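Side-chain contact in auracyanin-B-2 (Chloroflexus aurantiacus, PDB 1QHQ), which carries electrons as a blue copper protein, probably as a soluble acceptor from the membrane-bound alternative complex III: residues L119-C122 and H127-A130. Numbering follows the deposited sequence.
Sequences LYIC and HYLA. With CU (copper (II) ion), chain B.
Cys122, where strand 116-121 runs out into a loop, lies beside Tyr128 with their CA atoms 5.7 Å apart, and residues 127-130 follow helical backbone angles without the regular hydrogen bonds of a helix. The two segments are joined chiefly through copper. Cys122 SG binds the metal at 2.2 Å, and His127 ND1 completes the bridge at 2.0 Å, with about 117° between them at copper. A chi1 of 171° turns SG of Cys122 opposite the backbone N, beside the carbonyl carbon, where it meets the copper; the imidazole of His127 extends away from the strand. His57 and Met132 complete this type I blue copper site, in which Cys122, His127 and Met132 come from the loop between the last two strands and His57 from earlier in the chain, as is characteristic of cupredoxins.

Away from the metal, the contact is made by Ile121 and Tyr128. The CG2 methyl of Ile121 rests obliquely against the ring of Tyr128, 3.4 Å from CD1 and 3.6 Å from CE1, while Tyr128 CB packs against Cys122 O at 3.5 Å. Tyr128 OH is held by a hydrogen bond to Asp66 OD1.

Tyr128 thus lies between the strand end and helix 66-77, touching Ala69 and Asn73, while Ile121 packs on Val60 of strand 60-62 and Lys133 of strand 133-139, which flank its own strand in the sheet.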
ATOM      1  N   LEU A 119       9.584  -0.168   0.963  1.00 11.34           N
ATOM      2  CA  LEU A 119       8.704  -1.306   0.613  1.00 12.72           C
ATOM      3  C   LEU A 119       7.251  -0.839   0.580  1.00  9.90           C
ATOM      4  O   LEU A 119       6.833  -0.011   1.384  1.00  9.46           O
ATOM      5  CB  LEU A 119       8.800  -2.387   1.695  1.00 12.97           C
ATOM      6  CG  LEU A 119      10.038  -3.267   1.673  1.00 16.41           C
ATOM      7  CD1 LEU A 119       9.934  -4.282   2.831  1.00 18.12           C
ATOM      8  CD2 LEU A 119      10.205  -3.990   0.365  1.00 18.05           C
ATOM      9  N   TYR A 120       6.495  -1.485  -0.309  1.00  8.18           N
ATOM     10  CA  TYR A 120       5.038  -1.441  -0.226  1.00  8.99           C
ATOM     11  C   TYR A 120       4.591  -2.924   0.043  1.00  9.27           C
ATOM     12  O   TYR A 120       5.273  -3.826  -0.439  1.00 10.11           O
ATOM     13  CB  TYR A 120       4.338  -0.888  -1.406  1.00  8.10           C
ATOM     14  CG  TYR A 120       4.682  -1.437  -2.758  1.00  7.85           C
ATOM     15  CD1 TYR A 120       5.745  -0.844  -3.506  1.00  8.15           C
ATOM     16  CD2 TYR A 120       3.984  -2.492  -3.348  1.00  7.94           C
ATOM     17  CE1 TYR A 120       6.014  -1.305  -4.761  1.00  8.50           C
ATOM     18  CE2 TYR A 120       4.292  -2.949  -4.603  1.00  8.92           C
ATOM     19  CZ  TYR A 120       5.320  -2.350  -5.322  1.00  9.40           C
ATOM     20  OH  TYR A 120       5.647  -2.813  -6.567  1.00 10.58           O
ATOM     21  N   ILE A 121       3.587  -3.061   0.860  1.00 10.85           N
ATOM     22  CA  ILE A 121       3.121  -4.409   1.237  1.00 10.47           C
ATOM     23  C   ILE A 121       1.605  -4.406   1.226  1.00 11.41           C
ATOM     24  O   ILE A 121       0.926  -3.379   1.154  1.00  9.21           O
ATOM     25  CB  ILE A 121       3.556  -4.784   2.694  1.00 12.90           C
ATOM     26  CG1 ILE A 121       2.951  -3.869   3.710  1.00 12.59           C
ATOM     27  CG2 ILE A 121       5.095  -4.784   2.770  1.00 11.67           C
ATOM     28  CD1 ILE A 121       3.355  -4.146   5.173  1.00  9.76           C
ATOM     29  N   CYS A 122       1.044  -5.605   1.389  1.00  9.50           N
ATOM     30  CA  CYS A 122      -0.375  -5.751   1.679  1.00 13.46           C
ATOM     31  C   CYS A 122      -0.462  -6.154   3.170  1.00 12.84           C
ATOM     32  O   CYS A 122       0.370  -6.974   3.583  1.00 11.85           O
ATOM     33  CB  CYS A 122      -1.000  -6.796   0.802  1.00 13.05           C
ATOM     34  SG  CYS A 122      -2.706  -7.218   1.289  1.00 11.85           S
ATOM     35  N   HIS A 127      -0.606 -12.020   4.215  1.00 14.56           N
ATOM     36  CA  HIS A 127      -0.133 -11.739   2.879  1.00 13.37           C
ATOM     37  C   HIS A 127       1.296 -11.219   2.829  1.00  9.69           C
ATOM     38  O   HIS A 127       2.053 -11.649   1.965  1.00 12.37           O
ATOM     39  CB  HIS A 127      -1.114 -10.706   2.243  1.00 10.97           C
ATOM     40  CG  HIS A 127      -2.432 -11.359   1.939  1.00 13.56           C
ATOM     41  ND1 HIS A 127      -3.345 -10.763   1.052  1.00  9.43           N
ATOM     42  CD2 HIS A 127      -3.009 -12.510   2.317  1.00 17.06           C
ATOM     43  CE1 HIS A 127      -4.406 -11.569   0.915  1.00 20.94           C
ATOM     44  NE2 HIS A 127      -4.210 -12.602   1.652  1.00 17.62           N
ATOM     45  N   TYR A 128       1.647 -10.361   3.782  1.00 12.88           N
ATOM     46  CA  TYR A 128       3.032  -9.838   3.830  1.00 15.56           C
ATOM     47  C   TYR A 128       4.035 -10.952   4.085  1.00 14.15           C
ATOM     48  O   TYR A 128       4.933 -11.179   3.267  1.00 15.95           O
ATOM     49  CB  TYR A 128       3.118  -8.742   4.892  1.00 13.71           C
ATOM     50  CG  TYR A 128       4.557  -8.310   5.163  1.00 16.80           C
ATOM     51  CD1 TYR A 128       5.378  -7.916   4.129  1.00 17.85           C
ATOM     52  CD2 TYR A 128       5.093  -8.467   6.435  1.00 21.38           C
ATOM     53  CE1 TYR A 128       6.719  -7.641   4.342  1.00 18.30           C
ATOM     54  CE2 TYR A 128       6.441  -8.194   6.666  1.00 22.78           C
ATOM     55  CZ  TYR A 128       7.217  -7.739   5.633  1.00 20.72           C
ATOM     56  OH  TYR A 128       8.570  -7.506   5.844  1.00 22.23           O
ATOM     57  N   LEU A 129       3.674 -11.862   5.011  1.00 16.22           N
ATOM     58  CA  LEU A 129       4.563 -13.032   5.235  1.00 18.15           C
ATOM     59  C   LEU A 129       4.562 -13.975   4.071  1.00 16.39           C
ATOM     60  O   LEU A 129       5.609 -14.608   3.766  1.00 18.52           O
ATOM     61  CB  LEU A 129       4.141 -13.776   6.504  1.00 24.73           C
ATOM     62  CG  LEU A 129       4.281 -13.021   7.821  1.00 31.08           C
ATOM     63  CD1 LEU A 129       3.769 -13.891   8.973  1.00 34.05           C
ATOM     64  CD2 LEU A 129       5.716 -12.600   8.065  1.00 32.14           C
ATOM     65  N   ALA A 130       3.491 -14.038   3.276  1.00 14.29           N
ATOM     66  CA  ALA A 130       3.456 -14.853   2.101  1.00 13.89           C
ATOM     67  C   ALA A 130       4.209 -14.285   0.923  1.00 13.96           C
ATOM     68  O   ALA A 130       4.263 -14.908  -0.141  1.00 16.19           O
ATOM     69  CB  ALA A 130       2.048 -15.266   1.720  1.00 16.04           C
TER
HETATM   70 CU    CU B 141      -3.201  -8.984   0.083  1.00 13.92          CU